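Local structure of aldehyde dehydrogenase (5MYP) at residues K40-L43 / R44-N48; L166-Y170 / V171-V175; L292-K296 / G297-V301. The protein probably catalyses the NAD+-dependent oxidation of aldehydes to carboxylic acids. One frame throughout, in Å; residues are numbered along the deposited sequence. Where two conformers were deposited one is given.

Overall arrangement
From the N terminus, the chain first forms contact 1, one turn-to-turn stretch inside helix 36-52. Nearly 120 residues later, contact 2 covers the end of helix 157-170 and the loop that leads into strand 176-178. These two meet in space, their centres about 11 Å apart, where Leu46 packs on Leu167 and Val171, so helix 36-52 lies against a crossover connection of the seven-stranded sheet. Contact 3 follows at the end of helix 289-296, beside the other large sheet, about 47 Å between centres from either of the first two. All three are local and in series: none closes a long loop, nests in another or crosses it.

Contact 1: K40-L43 / R44-N48; sequences KQVL and RSLLN
Ser45 and Gln41 lie one turn apart in the alpha-helix 36-52, and around them the regular i to i+4 ladder runs through the whole stretch. Arg44 N donates to Lys40 O at 2.9 Å, and Leu46 N and Leu47 N continue the series on Val42 O and Leu43 O. The packed side is apolar. Val42 and Leu46 lie side by side and point the same way, with Val42 CG1 4.1 Å from Leu46 CD1, and helix 132-143 receives both through Leu142. Leu43 is buried between that helix and helix 69-95.

The looser side is polar. Arg44 bends at its third torsion (chi3 -39°), which folds the guanidinium back over the backbone of the preceding turn. One face of it lies over Gln41 CA, while Arg44 NH2 lies 3.5 Å from Gln41 CG; this holds for one of two conformers. Lys40 extends away instead, to a salt bridge with Asp92. Gln41 O takes two donors from opposite faces of its carbonyl plane: Ser45 N at 2.9 Å and, in the conformer described, Ser45 OG at 2.7 Å, the hydroxyl standing 35° out of that plane.

Contact 2: L166-Y170 / V171-V175; sequences LLPKY and VSSDV
Val171 N donates to Leu167 O at 2.9 Å and so links the C-terminal part of helix 157-170 to the loop before strand 176-178. The helix and loop belong to the connection of a beta-alpha-beta crossover between strands 147-151 and 176-178, parallel neighbours in the seven-stranded sheet. The turn is not regular. Pro168 has no N-H to give, and Lys169 N bonds to Leu166 O, three residues back, so the helix is kinked here. Leu167 O also takes the N-H of Tyr170 at 2.9 Å, which leaves two donors gripping one carbonyl oxygen. Val171 itself is extended (phi -135°, psi 138°), and its own carbonyl turns back to meet Pro168: CA of Pro168 lies 3.4 Å from Val171 O in a C-H...O contact.

Among the side chains, Val171 is the pivot. Its CG2 lies 4.3 Å from Tyr170 CB and 4.5 Å from Leu167 CD1, a modest apolar cluster that Leu46 of helix 36-52 and Val176 of the next strand complete. Tyr170 sends its ring the other way, back along the helix. Its CG stands anti to the carbonyl carbon (chi1 -61°), which brings the ring edge up to Leu166 O, the oxygen lying in the ring plane. The hydroxyl reaches Glu52 and Asn53, joining the end of this helix to that of helix 36-52. On the exposed side of the loop, Ser172 opens an ST turn, in which its OG accepts the backbone N-H of Asp174 at 3.0 Å.

Contact 3: L292-K296 / G297-V301; sequences LKVLK and GELLV
Lys293 O, near the end of helix 289-296, gathers the main backbone hydrogen bonds from the residues that follow. Glu298 N donates to it at 2.8 Å. Leu299 N comes to the same oxygen at 3.2 Å but from well above the carbonyl plane, and Gly297 N adds a weak bond. A further weak bond joins Gly297 N to Val294 O. That second carbonyl is also reached by a water, which donates at 2.7 Å to Val294 O and again to Leu299 O, so it bridges the turn to the departing chain.

The apolar contacts centre on Val294. Its CG2 meets Leu299 CD2 at 4.1 Å and Val301 CG1 at 4.0 Å, the two valine side chains crossing at about a right angle; Phe307 of the next helix packs on both valines. Alongside, Lys293 and Leu299 touch through their CB atoms.

The charged side chains meet mainly through their carbon atoms. In the conformer described, Lys296 CG stands opposite the backbone N (chi1 -171°), 3.7 Å from Glu298 CD, and bends at chi2 and chi4 bring NZ round to a long salt bridge with OE2. The amine of Lys293 pairs with Asp289 instead.

Gly297 turns the chain with a positive phi of 93°. It is the C-prime residue of a Schellman motif, the 6-to-1 bond running from Glu298 N to Lys293 O, and this motif terminates the helix.

Contact 1: K40-L43 / R44-N48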
loop_
_atom_site.group_PDB
_atom_site.type_symbol
_atom_site.label_atom_id
_atom_site.label_comp_id
_atom_site.label_asym_id
_atom_site.label_seq_id
_atom_site.Cartn_x
_atom_site.Cartn_y
_atom_site.Cartn_z
ATOM N N LYS A 40 15.786 4.676 19.465
ATOM C CA LYS A 40 15.759 5.969 20.161
ATOM C C LYS A 40 17.109 6.682 20.113
ATOM O O LYS A 40 17.141 7.897 19.932
ATOM C CB LYS A 40 15.293 5.809 21.613
ATOM C CG LYS A 40 13.824 5.429 21.732
ATOM C CD LYS A 40 13.407 5.272 23.191
ATOM C CE LYS A 40 12.090 4.521 23.290
ATOM N NZ LYS A 40 11.588 4.378 24.684
ATOM N N GLN A 41 18.208 5.936 20.261
ATOM C CA GLN A 41 19.563 6.504 20.109
ATOM C C GLN A 41 19.755 7.157 18.731
ATOM O O GLN A 41 20.251 8.281 18.641
ATOM C CB GLN A 41 20.651 5.444 20.333
ATOM C CG GLN A 41 20.937 5.122 21.790
ATOM C CD GLN A 41 21.903 3.955 21.990
ATOM O OE1 GLN A 41 22.188 3.574 23.129
ATOM N NE2 GLN A 41 22.403 3.376 20.894
ATOM N N VAL A 42 19.341 6.451 17.678
ATOM C CA VAL A 42 19.469 6.954 16.303
ATOM C C VAL A 42 18.591 8.186 16.063
ATOM O O VAL A 42 19.039 9.158 15.447
ATOM C CB VAL A 42 19.143 5.853 15.262
ATOM C CG1 VAL A 42 19.028 6.414 13.855
ATOM C CG2 VAL A 42 20.201 4.765 15.297
ATOM N N LEU A 43 17.348 8.137 16.542
ATOM C CA LEU A 43 16.439 9.279 16.425
ATOM C C LEU A 43 16.957 10.500 17.177
ATOM O O LEU A 43 16.944 11.600 16.633
ATOM C CB LEU A 43 15.027 8.915 16.894
ATOM C CG LEU A 43 14.274 7.913 16.003
ATOM C CD1 LEU A 43 12.970 7.536 16.681
ATOM C CD2 LEU A 43 14.018 8.459 14.597
ATOM N N ARG A 44 17.411 10.299 18.415
ATOM C CA ARG A 44 18.021 11.384 19.206
ATOM C C ARG A 44 19.256 11.978 18.519
ATOM O O ARG A 44 19.470 13.188 18.561
ATOM C CB ARG A 44 18.401 10.904 20.612
ATOM C CG ARG A 44 17.214 10.746 21.557
ATOM C CD ARG A 44 17.644 10.645 23.015
ATOM N NE ARG A 44 18.865 9.855 23.211
ATOM C CZ ARG A 44 18.928 8.553 23.513
ATOM N NH1 ARG A 44 17.832 7.805 23.683
ATOM N NH2 ARG A 44 20.124 7.983 23.659
ATOM N N SER A 45 20.075 11.119 17.882
ATOM C CA SER A 45 21.259 11.559 17.120
ATOM C C SER A 45 20.882 12.359 15.876
ATOM O O SER A 45 21.564 13.323 15.532
ATOM C CB SER A 45 22.125 10.364 16.713
ATOM O OG SER A 45 22.474 9.577 17.835
ATOM N N LEU A 46 19.802 11.962 15.202
ATOM C CA LEU A 46 19.273 12.728 14.060
ATOM C C LEU A 46 18.656 14.067 14.494
ATOM O O LEU A 46 18.741 15.048 13.762
ATOM C CB LEU A 46 18.281 11.897 13.238
ATOM C CG LEU A 46 18.933 10.792 12.405
ATOM C CD1 LEU A 46 17.898 9.843 11.823
ATOM C CD2 LEU A 46 19.805 11.366 11.298
ATOM N N LEU A 47 18.048 14.112 15.680
ATOM C CA LEU A 47 17.640 15.389 16.281
ATOM C C LEU A 47 18.857 16.293 16.481
ATOM O O LEU A 47 18.822 17.475 16.116
ATOM C CB LEU A 47 16.915 15.179 17.615
ATOM C CG LEU A 47 16.450 16.410 18.399
ATOM C CD1 LEU A 47 15.555 17.295 17.558
ATOM C CD2 LEU A 47 15.726 15.968 19.660
ATOM N N ASN A 48 19.933 15.725 17.031
ATOM C CA ASN A 48 21.198 16.458 17.196
ATOM C C ASN A 48 21.768 16.919 15.850
ATOM O O ASN A 48 22.257 18.043 15.746
ATOM C CB ASN A 48 22.244 15.622 17.954
ATOM C CG ASN A 48 21.831 15.293 19.386
ATOM O OD1 ASN A 48 22.384 14.374 20.002
ATOM N ND2 ASN A 48 20.865 16.032 19.921
#

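Contact 2: L166-Y170 / V171-V175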
loop_
_atom_site.group_PDB
_atom_site.type_symbol
_atom_site.label_atom_id
_atom_site.label_comp_id
_atom_site.label_asym_id
_atom_site.label_seq_id
_atom_site.Cartn_x
_atom_site.Cartn_y
_atom_site.Cartn_z
ATOM N N LEU A 166 27.712 15.489 7.111
ATOM C CA LEU A 166 27.292 15.460 8.521
ATOM C C LEU A 166 26.701 14.133 8.984
ATOM O O LEU A 166 26.960 13.718 10.105
ATOM C CB LEU A 166 26.289 16.580 8.815
ATOM C CG LEU A 166 26.821 18.011 8.787
ATOM C CD1 LEU A 166 25.663 18.982 8.918
ATOM C CD2 LEU A 166 27.839 18.252 9.891
ATOM N N LEU A 167 25.911 13.479 8.133
ATOM C CA LEU A 167 25.113 12.317 8.557
ATOM C C LEU A 167 25.926 11.177 9.210
ATOM O O LEU A 167 25.527 10.691 10.275
ATOM C CB LEU A 167 24.240 11.791 7.400
ATOM C CG LEU A 167 23.186 10.722 7.711
ATOM C CD1 LEU A 167 22.164 11.245 8.705
ATOM C CD2 LEU A 167 22.522 10.274 6.416
ATOM N N PRO A 168 27.077 10.779 8.609
ATOM C CA PRO A 168 27.923 9.744 9.232
ATOM C C PRO A 168 28.407 10.058 10.656
ATOM O O PRO A 168 28.662 9.137 11.426
ATOM C CB PRO A 168 29.120 9.634 8.280
ATOM C CG PRO A 168 28.612 10.134 6.983
ATOM C CD PRO A 168 27.648 11.231 7.329
ATOM N N LYS A 169 28.530 11.336 10.996
ATOM C CA LYS A 169 28.911 11.744 12.354
ATOM C C LYS A 169 27.807 11.520 13.396
ATOM O O LYS A 169 28.097 11.473 14.588
ATOM C CB LYS A 169 29.425 13.190 12.337
ATOM C CG LYS A 169 30.692 13.296 11.483
ATOM C CD LYS A 169 31.431 14.615 11.627
ATOM C CE LYS A 169 30.688 15.759 10.969
ATOM N NZ LYS A 169 31.552 16.978 10.923
ATOM N N TYR A 170 26.559 11.361 12.945
ATOM C CA TYR A 170 25.419 11.106 13.832
ATOM C C TYR A 170 24.816 9.697 13.736
ATOM O O TYR A 170 24.357 9.162 14.748
ATOM C CB TYR A 170 24.341 12.170 13.611
ATOM C CG TYR A 170 24.846 13.560 13.919
ATOM C CD1 TYR A 170 25.500 14.305 12.948
ATOM C CD2 TYR A 170 24.691 14.125 15.186
ATOM C CE1 TYR A 170 25.980 15.579 13.214
ATOM C CE2 TYR A 170 25.164 15.402 15.464
ATOM C CZ TYR A 170 25.809 16.125 14.475
ATOM O OH TYR A 170 26.275 17.396 14.729
ATOM N N VAL A 171 24.807 9.105 12.540
ATOM C CA VAL A 171 24.277 7.754 12.343
ATOM C C VAL A 171 25.224 6.938 11.477
ATOM O O VAL A 171 25.737 7.439 10.475
ATOM C CB VAL A 171 22.883 7.778 11.672
ATOM C CG1 VAL A 171 22.287 6.371 11.618
ATOM C CG2 VAL A 171 21.956 8.743 12.398
ATOM N N SER A 172 25.432 5.683 11.866
ATOM C CA SER A 172 26.312 4.765 11.146
ATOM C C SER A 172 25.931 4.612 9.673
ATOM O O SER A 172 24.749 4.627 9.340
ATOM C CB SER A 172 26.257 3.386 11.813
ATOM O OG SER A 172 26.859 2.391 11.002
ATOM N N SER A 173 26.931 4.452 8.807
ATOM C CA SER A 173 26.700 4.162 7.386
ATOM C C SER A 173 26.084 2.771 7.161
ATOM O O SER A 173 25.454 2.526 6.125
ATOM C CB SER A 173 27.999 4.313 6.586
ATOM O OG SER A 173 28.339 5.680 6.442
ATOM N N ASP A 174 26.282 1.864 8.125
ATOM C CA ASP A 174 25.592 0.563 8.135
ATOM C C ASP A 174 24.079 0.693 8.350
ATOM O O ASP A 174 23.315 -0.108 7.847
ATOM C CB ASP A 174 26.186 -0.372 9.189
ATOM C CG ASP A 174 27.522 -0.982 8.746
ATOM O OD1 ASP A 174 28.309 -0.387 7.966
ATOM O OD2 ASP A 174 27.787 -2.107 9.191
ATOM N N VAL A 175 23.651 1.683 9.119
ATOM C CA VAL A 175 22.225 1.910 9.394
ATOM C C VAL A 175 21.592 2.851 8.358
ATOM O O VAL A 175 20.460 2.626 7.941
ATOM C CB VAL A 175 22.015 2.398 10.851
ATOM C CG1 VAL A 175 20.563 2.767 11.109
ATOM C CG2 VAL A 175 22.467 1.306 11.819
#

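Contact 3: L292-K296 / G297-V301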
loop_
_atom_site.group_PDB
_atom_site.type_symbol
_atom_site.label_atom_id
_atom_site.label_comp_id
_atom_site.label_asym_id
_atom_site.label_seq_id
_atom_site.Cartn_x
_atom_site.Cartn_y
_atom_site.Cartn_z
ATOM N N LEU A 292 9.750 44.758 -5.633
ATOM C CA LEU A 292 8.909 44.789 -6.832
ATOM C C LEU A 292 9.306 45.904 -7.802
ATOM O O LEU A 292 9.403 45.664 -9.003
ATOM C CB LEU A 292 7.422 44.903 -6.462
ATOM C CG LEU A 292 6.788 43.652 -5.848
ATOM C CD1 LEU A 292 5.399 43.965 -5.300
ATOM C CD2 LEU A 292 6.733 42.517 -6.861
ATOM N N LYS A 293 9.559 47.103 -7.278
ATOM C CA LYS A 293 10.008 48.232 -8.109
ATOM C C LYS A 293 11.303 47.936 -8.870
ATOM O O LYS A 293 11.411 48.263 -10.059
ATOM C CB LYS A 293 10.195 49.498 -7.266
ATOM C CG LYS A 293 8.898 50.198 -6.905
ATOM C CD LYS A 293 9.168 51.324 -5.923
ATOM C CE LYS A 293 8.059 52.361 -5.922
ATOM N NZ LYS A 293 8.322 53.388 -4.875
ATOM N N VAL A 294 12.266 47.315 -8.186
ATOM C CA VAL A 294 13.552 46.955 -8.797
ATOM C C VAL A 294 13.359 45.878 -9.865
ATOM O O VAL A 294 13.911 45.980 -10.962
ATOM C CB VAL A 294 14.602 46.505 -7.740
ATOM C CG1 VAL A 294 15.871 45.971 -8.399
ATOM C CG2 VAL A 294 14.952 47.665 -6.813
ATOM N N LEU A 295 12.565 44.862 -9.536
ATOM C CA LEU A 295 12.241 43.793 -10.482
ATOM C C LEU A 295 11.469 44.302 -11.708
ATOM O O LEU A 295 11.733 43.855 -12.829
ATOM C CB LEU A 295 11.452 42.680 -9.778
ATOM C CG LEU A 295 11.288 41.339 -10.485
ATOM C CD1 LEU A 295 12.632 40.724 -10.780
ATOM C CD2 LEU A 295 10.451 40.435 -9.609
ATOM N N LYS A 296 10.532 45.224 -11.483
ATOM C CA LYS A 296 9.782 45.868 -12.563
ATOM C C LYS A 296 10.646 46.764 -13.458
ATOM O O LYS A 296 10.322 46.956 -14.632
ATOM C CB LYS A 296 8.643 46.711 -11.989
ATOM C CG LYS A 296 7.696 47.223 -13.060
ATOM C CD LYS A 296 7.253 46.102 -13.987
ATOM C CE LYS A 296 6.638 46.646 -15.265
ATOM N NZ LYS A 296 5.500 47.562 -14.984
ATOM N N GLY A 297 11.725 47.313 -12.897
ATOM C CA GLY A 297 12.597 48.256 -13.602
ATOM C C GLY A 297 12.198 49.705 -13.360
ATOM O O GLY A 297 12.629 50.591 -14.098
ATOM N N GLU A 298 11.387 49.947 -12.323
ATOM C CA GLU A 298 10.927 51.296 -11.962
ATOM C C GLU A 298 11.842 51.989 -10.944
ATOM O O GLU A 298 11.730 53.198 -10.743
ATOM C CB GLU A 298 9.495 51.243 -11.421
ATOM C CG GLU A 298 8.473 50.804 -12.461
ATOM C CD GLU A 298 7.063 50.664 -11.912
ATOM O OE1 GLU A 298 6.875 50.634 -10.678
ATOM O OE2 GLU A 298 6.126 50.543 -12.727
ATOM N N LEU A 299 12.722 51.223 -10.296
ATOM C CA LEU A 299 13.772 51.765 -9.438
ATOM C C LEU A 299 15.101 51.143 -9.848
ATOM O O LEU A 299 15.258 49.923 -9.791
ATOM C CB LEU A 299 13.475 51.454 -7.966
ATOM C CG LEU A 299 14.445 52.022 -6.921
ATOM C CD1 LEU A 299 14.403 53.545 -6.891
ATOM C CD2 LEU A 299 14.149 51.449 -5.541
ATOM N N LEU A 300 16.055 51.973 -10.260
ATOM C CA LEU A 300 17.392 51.487 -10.619
ATOM C C LEU A 300 18.214 51.237 -9.355
ATOM O O LEU A 300 18.054 51.948 -8.359
ATOM C CB LEU A 300 18.131 52.474 -11.527
ATOM C CG LEU A 300 17.734 52.503 -13.006
ATOM C CD1 LEU A 300 16.385 53.174 -13.194
ATOM C CD2 LEU A 300 18.799 53.209 -13.834
ATOM N N VAL A 301 19.078 50.225 -9.402
ATOM C CA VAL A 301 20.108 50.023 -8.384
ATOM C C VAL A 301 21.423 49.793 -9.110
ATOM O O VAL A 301 21.422 49.457 -10.290
ATOM C CB VAL A 301 19.777 48.869 -7.404
ATOM C CG1 VAL A 301 18.577 49.241 -6.541
ATOM C CG2 VAL A 301 19.548 47.556 -8.138
HETATM O O HOH W 1 15.667 47.818 -11.758
#